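Local atomic coordinates of capsid protein (PDB entry 3N7X), a protein that builds the icosahedral shell of a shrimp densovirus from sixty copies, binds calcium ions, and probably encloses the viral DNA genome. Residues T212-D216 with F232-W236; K235-I240 with Y324-T328. One frame throughout, in Å; residues are numbered along the deposited sequence.

Overall arrangement
Both contacts use one long loop, the connection between strands 220-221 and 264-268, and their centres lie about 11 Å apart. Contact 1 comes first along the chain: a part of the loop, 232-236, settles against the end of strand 208-214, which pairs antiparallel with strand 111-131. Contact 2 takes over at Lys-235 and Trp-236, which the two share, and carries the chain through a tight turn against residues 324-328, which begin at the last residue of strand 322-324, an outermost strand of the other sheet within this chain. The Phe-232 and Tyr-324 rings also touch, at CZ to CD2. The loop thus spans from the barrel wall to a buried C-terminal region that borders a neighbouring capsid subunit.

Contact 1 of 2, residues T212-D216 with F232-W236; sequences TIHGD and FIPKW
Gly-215 and Pro-234 bring the two chains closest, their CA atoms 5.1 Å apart, and a single backbone hydrogen bond joins them there, from Asp-216 N to Pro-234 O at 2.9 Å. The bond is nearly straight, 171° at the hydrogen, although the donor is tilted 31° from the carbonyl plane. The same oxygen also takes a CH...O contact from Gly-215 CA. Beside it, Ile-233 CG2 lies 3.7 Å from Gly-215 CA, where the glycine leaves room for the methyl.

Ile-213 points at the loop and offers two branches. Its CG2 meets Ile-233 CD1 at 3.7 Å, the two side chains running past each other in opposite directions. Its CG1, anti to the backbone N (chi1 176°), reaches along the lysine instead and touches Lys-235 CE at 3.8 Å. Lys-235 bends at chi2 and is extended beyond, which carries its aliphatic part alongside Ile-213 and brings the end of the chain up to the carbonyl of His-214. Its ammonium gives a hydrogen bond to a water, NZ to O 3.0 Å, and that water accepts a second from His-214 N. The carboxylate of Asp-216 turns to Arg-218, with which it forms a salt bridge.

Ile-213 and Gly-215 bond through their backbones to strand 111-131, while His-214 presents its N to the water on the other side. This fits an outer strand of the BIDG sheet of a parvovirus jelly roll, probably strand G, with the long GH loop folding back over its end.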
loop_
_atom_site.group_PDB
_atom_site.type_symbol
_atom_site.label_atom_id
_atom_site.label_comp_id
_atom_site.label_asym_id
_atom_site.label_seq_id
_atom_site.Cartn_x
_atom_site.Cartn_y
_atom_site.Cartn_z
ATOM N N THR A 212 -78.084 26.408 -27.876
ATOM C CA THR A 212 -78.307 25.033 -28.287
ATOM C C THR A 212 -79.177 24.297 -27.286
ATOM O O THR A 212 -79.430 24.775 -26.182
ATOM C CB THR A 212 -76.978 24.260 -28.422
ATOM O OG1 THR A 212 -76.405 24.087 -27.125
ATOM C CG2 THR A 212 -75.996 25.017 -29.296
ATOM N N ILE A 213 -79.636 23.124 -27.691
ATOM C CA ILE A 213 -80.455 22.298 -26.833
ATOM C C ILE A 213 -80.086 20.851 -27.109
ATOM O O ILE A 213 -79.851 20.470 -28.255
ATOM C CB ILE A 213 -81.954 22.523 -27.117
ATOM C CG1 ILE A 213 -82.793 21.573 -26.260
ATOM C CG2 ILE A 213 -82.245 22.311 -28.597
ATOM C CD1 ILE A 213 -84.277 21.873 -26.301
ATOM N N HIS A 214 -79.991 20.058 -26.052
ATOM C CA HIS A 214 -79.676 18.645 -26.200
ATOM C C HIS A 214 -80.936 17.888 -25.806
ATOM O O HIS A 214 -81.463 18.076 -24.708
ATOM C CB HIS A 214 -78.521 18.234 -25.285
ATOM C CG HIS A 214 -77.217 18.900 -25.608
ATOM N ND1 HIS A 214 -76.936 20.205 -25.257
ATOM C CD2 HIS A 214 -76.115 18.436 -26.245
ATOM C CE1 HIS A 214 -75.716 20.515 -25.662
ATOM N NE2 HIS A 214 -75.196 19.459 -26.264
ATOM N N GLY A 215 -81.426 17.046 -26.707
ATOM C CA GLY A 215 -82.631 16.294 -26.417
ATOM C C GLY A 215 -82.357 15.074 -25.564
ATOM O O GLY A 215 -81.240 14.560 -25.542
ATOM N N ASP A 216 -83.378 14.614 -24.849
ATOM C CA ASP A 216 -83.244 13.431 -24.016
ATOM C C ASP A 216 -83.180 12.246 -24.971
ATOM O O ASP A 216 -84.003 12.130 -25.880
ATOM C CB ASP A 216 -84.450 13.282 -23.103
ATOM C CG ASP A 216 -84.235 12.229 -22.050
ATOM O OD1 ASP A 216 -83.922 12.604 -20.900
ATOM O OD2 ASP A 216 -84.358 11.028 -22.375
ATOM N N PHE A 232 -92.083 19.404 -29.770
ATOM C CA PHE A 232 -90.918 19.722 -28.958
ATOM C C PHE A 232 -89.805 18.686 -28.974
ATOM O O PHE A 232 -90.056 17.482 -28.986
ATOM C CB PHE A 232 -91.327 19.939 -27.495
ATOM C CG PHE A 232 -92.354 21.018 -27.288
ATOM C CD1 PHE A 232 -92.702 21.891 -28.316
ATOM C CD2 PHE A 232 -92.961 21.173 -26.045
ATOM C CE1 PHE A 232 -93.641 22.903 -28.111
ATOM C CE2 PHE A 232 -93.900 22.179 -25.827
ATOM C CZ PHE A 232 -94.243 23.048 -26.862
ATOM N N ILE A 233 -88.568 19.167 -28.979
ATOM C CA ILE A 233 -87.425 18.277 -28.909
ATOM C C ILE A 233 -87.586 17.662 -27.517
ATOM O O ILE A 233 -87.750 18.379 -26.530
ATOM C CB ILE A 233 -86.116 19.073 -29.009
ATOM C CG1 ILE A 233 -85.932 19.550 -30.453
ATOM C CG2 ILE A 233 -84.947 18.225 -28.542
ATOM C CD1 ILE A 233 -84.806 20.543 -30.647
ATOM N N PRO A 234 -87.560 16.326 -27.421
ATOM C CA PRO A 234 -87.722 15.630 -26.140
ATOM C C PRO A 234 -86.990 16.219 -24.944
ATOM O O PRO A 234 -85.762 16.239 -24.893
ATOM C CB PRO A 234 -87.274 14.208 -26.463
ATOM C CG PRO A 234 -87.708 14.055 -27.883
ATOM C CD PRO A 234 -87.253 15.365 -28.496
ATOM N N LYS A 235 -87.770 16.694 -23.981
ATOM C CA LYS A 235 -87.254 17.274 -22.747
ATOM C C LYS A 235 -88.287 16.971 -21.673
ATOM O O LYS A 235 -89.480 16.923 -21.961
ATOM C CB LYS A 235 -87.089 18.787 -22.891
ATOM C CG LYS A 235 -85.778 19.228 -23.526
ATOM C CD LYS A 235 -84.630 19.038 -22.549
ATOM C CE LYS A 235 -83.350 19.670 -23.049
ATOM N NZ LYS A 235 -82.243 19.449 -22.088
ATOM N N TRP A 236 -87.836 16.765 -20.440
ATOM C CA TRP A 236 -88.747 16.455 -19.343
ATOM C C TRP A 236 -88.469 17.352 -18.149
ATOM O O TRP A 236 -87.349 17.396 -17.658
ATOM C CB TRP A 236 -88.584 14.985 -18.941
ATOM C CG TRP A 236 -89.567 14.517 -17.916
ATOM C CD1 TRP A 236 -89.529 14.744 -16.567
ATOM C CD2 TRP A 236 -90.757 13.758 -18.161
ATOM N NE1 TRP A 236 -90.624 14.174 -15.958
ATOM C CE2 TRP A 236 -91.396 13.564 -16.911
ATOM C CE3 TRP A 236 -91.350 13.225 -19.317
ATOM C CZ2 TRP A 236 -92.601 12.858 -16.784
ATOM C CZ3 TRP A 236 -92.553 12.520 -19.190
ATOM C CH2 TRP A 236 -93.163 12.345 -17.929
HETATM O O HOH W 1 -80.082 21.115 -23.357
#

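Contact 2 of 2, residues K235-I240 with Y324-T328; sequences KWGGQI and YIMHT
Met-326 carries much of the van der Waals packing of this contact, reaching across to the turn that runs from Gly-237 to Ile-240. Its CG stands anti to the backbone N (chi1 -176°), and a bend at chi3 swings the terminal methyl in against Ile-240, whose side chain it crosses at about a right angle. CE rests 3.7 Å from Ile-240 CB and also touches CB of Lys-235. Further back along the same side chain, CG packs against the Gly-237 carbonyl, 3.4 Å from Gly-237 O. Thr-328 adds its methyl, with CG2 3.6 Å from Gly-237 CA. Ile-240 CD1 reaches Tyr-324 CB more loosely.

The turn itself is type II', with Gly-238 and Gln-239 at its corners. Ile-240 N to Gly-237 O (2.9 Å) and Gly-237 N to Ile-240 O (3.0 Å) close it from both directions, as in a two-residue beta hairpin. Gly-238 CA lies close to His-327 O. In jelly-roll terms this is probably the GH loop doubling back on itself beside the C-terminal tail.

Among the polar contacts, Gln-239 NE2 gives a bent hydrogen bond to Ile-325 O, 2.8 Å long with 139° at the hydrogen. That acceptor lies almost in the amide plane, yet the donor sits well above the carbonyl plane. NE2 also bonds to Asn-160 O, while OE1 comes to the edge of the Tyr-324 ring, 3.5 Å from CD1, the amide and ring planes 82° apart. Gln-310 of a neighbouring subunit bonds to Ile-325 O, Gln-239 N and His-327 N, stitching both segments to the next copy.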
loop_
_atom_site.group_PDB
_atom_site.type_symbol
_atom_site.label_atom_id
_atom_site.label_comp_id
_atom_site.label_asym_id
_atom_site.label_seq_id
_atom_site.Cartn_x
_atom_site.Cartn_y
_atom_site.Cartn_z
ATOM N N LYS A 235 -87.770 16.694 -23.981
ATOM C CA LYS A 235 -87.254 17.274 -22.747
ATOM C C LYS A 235 -88.287 16.971 -21.673
ATOM O O LYS A 235 -89.480 16.923 -21.961
ATOM C CB LYS A 235 -87.089 18.787 -22.891
ATOM C CG LYS A 235 -85.778 19.228 -23.526
ATOM C CD LYS A 235 -84.630 19.038 -22.549
ATOM C CE LYS A 235 -83.350 19.670 -23.049
ATOM N NZ LYS A 235 -82.243 19.449 -22.088
ATOM N N TRP A 236 -87.836 16.765 -20.440
ATOM C CA TRP A 236 -88.747 16.455 -19.343
ATOM C C TRP A 236 -88.469 17.352 -18.149
ATOM O O TRP A 236 -87.349 17.396 -17.658
ATOM C CB TRP A 236 -88.584 14.985 -18.941
ATOM C CG TRP A 236 -89.567 14.517 -17.916
ATOM C CD1 TRP A 236 -89.529 14.744 -16.567
ATOM C CD2 TRP A 236 -90.757 13.758 -18.161
ATOM N NE1 TRP A 236 -90.624 14.174 -15.958
ATOM C CE2 TRP A 236 -91.396 13.564 -16.911
ATOM C CE3 TRP A 236 -91.350 13.225 -19.317
ATOM C CZ2 TRP A 236 -92.601 12.858 -16.784
ATOM C CZ3 TRP A 236 -92.553 12.520 -19.190
ATOM C CH2 TRP A 236 -93.163 12.345 -17.929
ATOM N N GLY A 237 -89.491 18.067 -17.685
ATOM C CA GLY A 237 -89.313 18.950 -16.548
ATOM C C GLY A 237 -90.449 19.938 -16.383
ATOM O O GLY A 237 -91.012 20.419 -17.369
ATOM N N GLY A 238 -90.790 20.243 -15.132
ATOM C CA GLY A 238 -91.867 21.178 -14.867
ATOM C C GLY A 238 -93.169 20.738 -15.508
ATOM O O GLY A 238 -93.605 19.600 -15.331
ATOM N N GLN A 239 -93.793 21.639 -16.259
ATOM C CA GLN A 239 -95.054 21.335 -16.926
ATOM C C GLN A 239 -94.811 20.519 -18.192
ATOM O O GLN A 239 -95.730 19.898 -18.725
ATOM C CB GLN A 239 -95.768 22.631 -17.299
ATOM C CG GLN A 239 -95.096 23.390 -18.433
ATOM C CD GLN A 239 -95.771 24.720 -18.725
ATOM O OE1 GLN A 239 -96.994 24.787 -18.881
ATOM N NE2 GLN A 239 -94.977 25.784 -18.808
ATOM N N ILE A 240 -93.567 20.522 -18.663
ATOM C CA ILE A 240 -93.198 19.809 -19.879
ATOM C C ILE A 240 -93.023 18.311 -19.694
ATOM O O ILE A 240 -92.273 17.868 -18.826
ATOM C CB ILE A 240 -91.885 20.352 -20.460
ATOM C CG1 ILE A 240 -91.979 21.867 -20.637
ATOM C CG2 ILE A 240 -91.594 19.670 -21.789
ATOM C CD1 ILE A 240 -93.116 22.309 -21.535
ATOM N N TYR A 324 -94.741 27.948 -24.117
ATOM C CA TYR A 324 -94.633 27.267 -22.830
ATOM C C TYR A 324 -93.215 27.344 -22.289
ATOM O O TYR A 324 -92.265 26.919 -22.948
ATOM C CB TYR A 324 -95.047 25.803 -22.975
ATOM C CG TYR A 324 -96.505 25.629 -23.308
ATOM C CD1 TYR A 324 -97.469 25.570 -22.299
ATOM C CD2 TYR A 324 -96.930 25.555 -24.636
ATOM C CE1 TYR A 324 -98.823 25.444 -22.604
ATOM C CE2 TYR A 324 -98.280 25.429 -24.954
ATOM C CZ TYR A 324 -99.221 25.375 -23.934
ATOM O OH TYR A 324 -100.557 25.279 -24.248
ATOM N N ILE A 325 -93.075 27.882 -21.083
ATOM C CA ILE A 325 -91.765 28.010 -20.467
ATOM C C ILE A 325 -91.573 26.967 -19.374
ATOM O O ILE A 325 -92.413 26.817 -18.489
ATOM C CB ILE A 325 -91.588 29.406 -19.870
ATOM C CG1 ILE A 325 -91.806 30.449 -20.964
ATOM C CG2 ILE A 325 -90.199 29.545 -19.268
ATOM C CD1 ILE A 325 -91.811 31.864 -20.462
ATOM N N MET A 326 -90.458 26.248 -19.445
ATOM C CA MET A 326 -90.146 25.207 -18.472
ATOM C C MET A 326 -89.478 25.743 -17.202
ATOM O O MET A 326 -88.599 26.601 -17.265
ATOM C CB MET A 326 -89.227 24.171 -19.111
ATOM C CG MET A 326 -88.924 22.984 -18.219
ATOM S SD MET A 326 -87.541 22.002 -18.838
ATOM C CE MET A 326 -88.304 21.134 -20.202
ATOM N N HIS A 327 -89.905 25.238 -16.049
ATOM C CA HIS A 327 -89.316 25.634 -14.773
ATOM C C HIS A 327 -89.265 24.415 -13.867
ATOM O O HIS A 327 -90.306 23.936 -13.419
ATOM C CB HIS A 327 -90.143 26.722 -14.086
ATOM C CG HIS A 327 -90.125 28.035 -14.797
ATOM N ND1 HIS A 327 -88.958 28.705 -15.094
ATOM C CD2 HIS A 327 -91.134 28.807 -15.270
ATOM C CE1 HIS A 327 -89.247 29.832 -15.720
ATOM N NE2 HIS A 327 -90.560 29.917 -15.840
ATOM N N THR A 328 -88.064 23.906 -13.606
ATOM C CA THR A 328 -87.921 22.740 -12.739
ATOM C C THR A 328 -87.458 23.172 -11.356
ATOM O O THR A 328 -87.331 22.352 -10.445
ATOM C CB THR A 328 -86.903 21.732 -13.304
ATOM O OG1 THR A 328 -85.618 22.357 -13.415
ATOM C CG2 THR A 328 -87.349 21.239 -14.667
#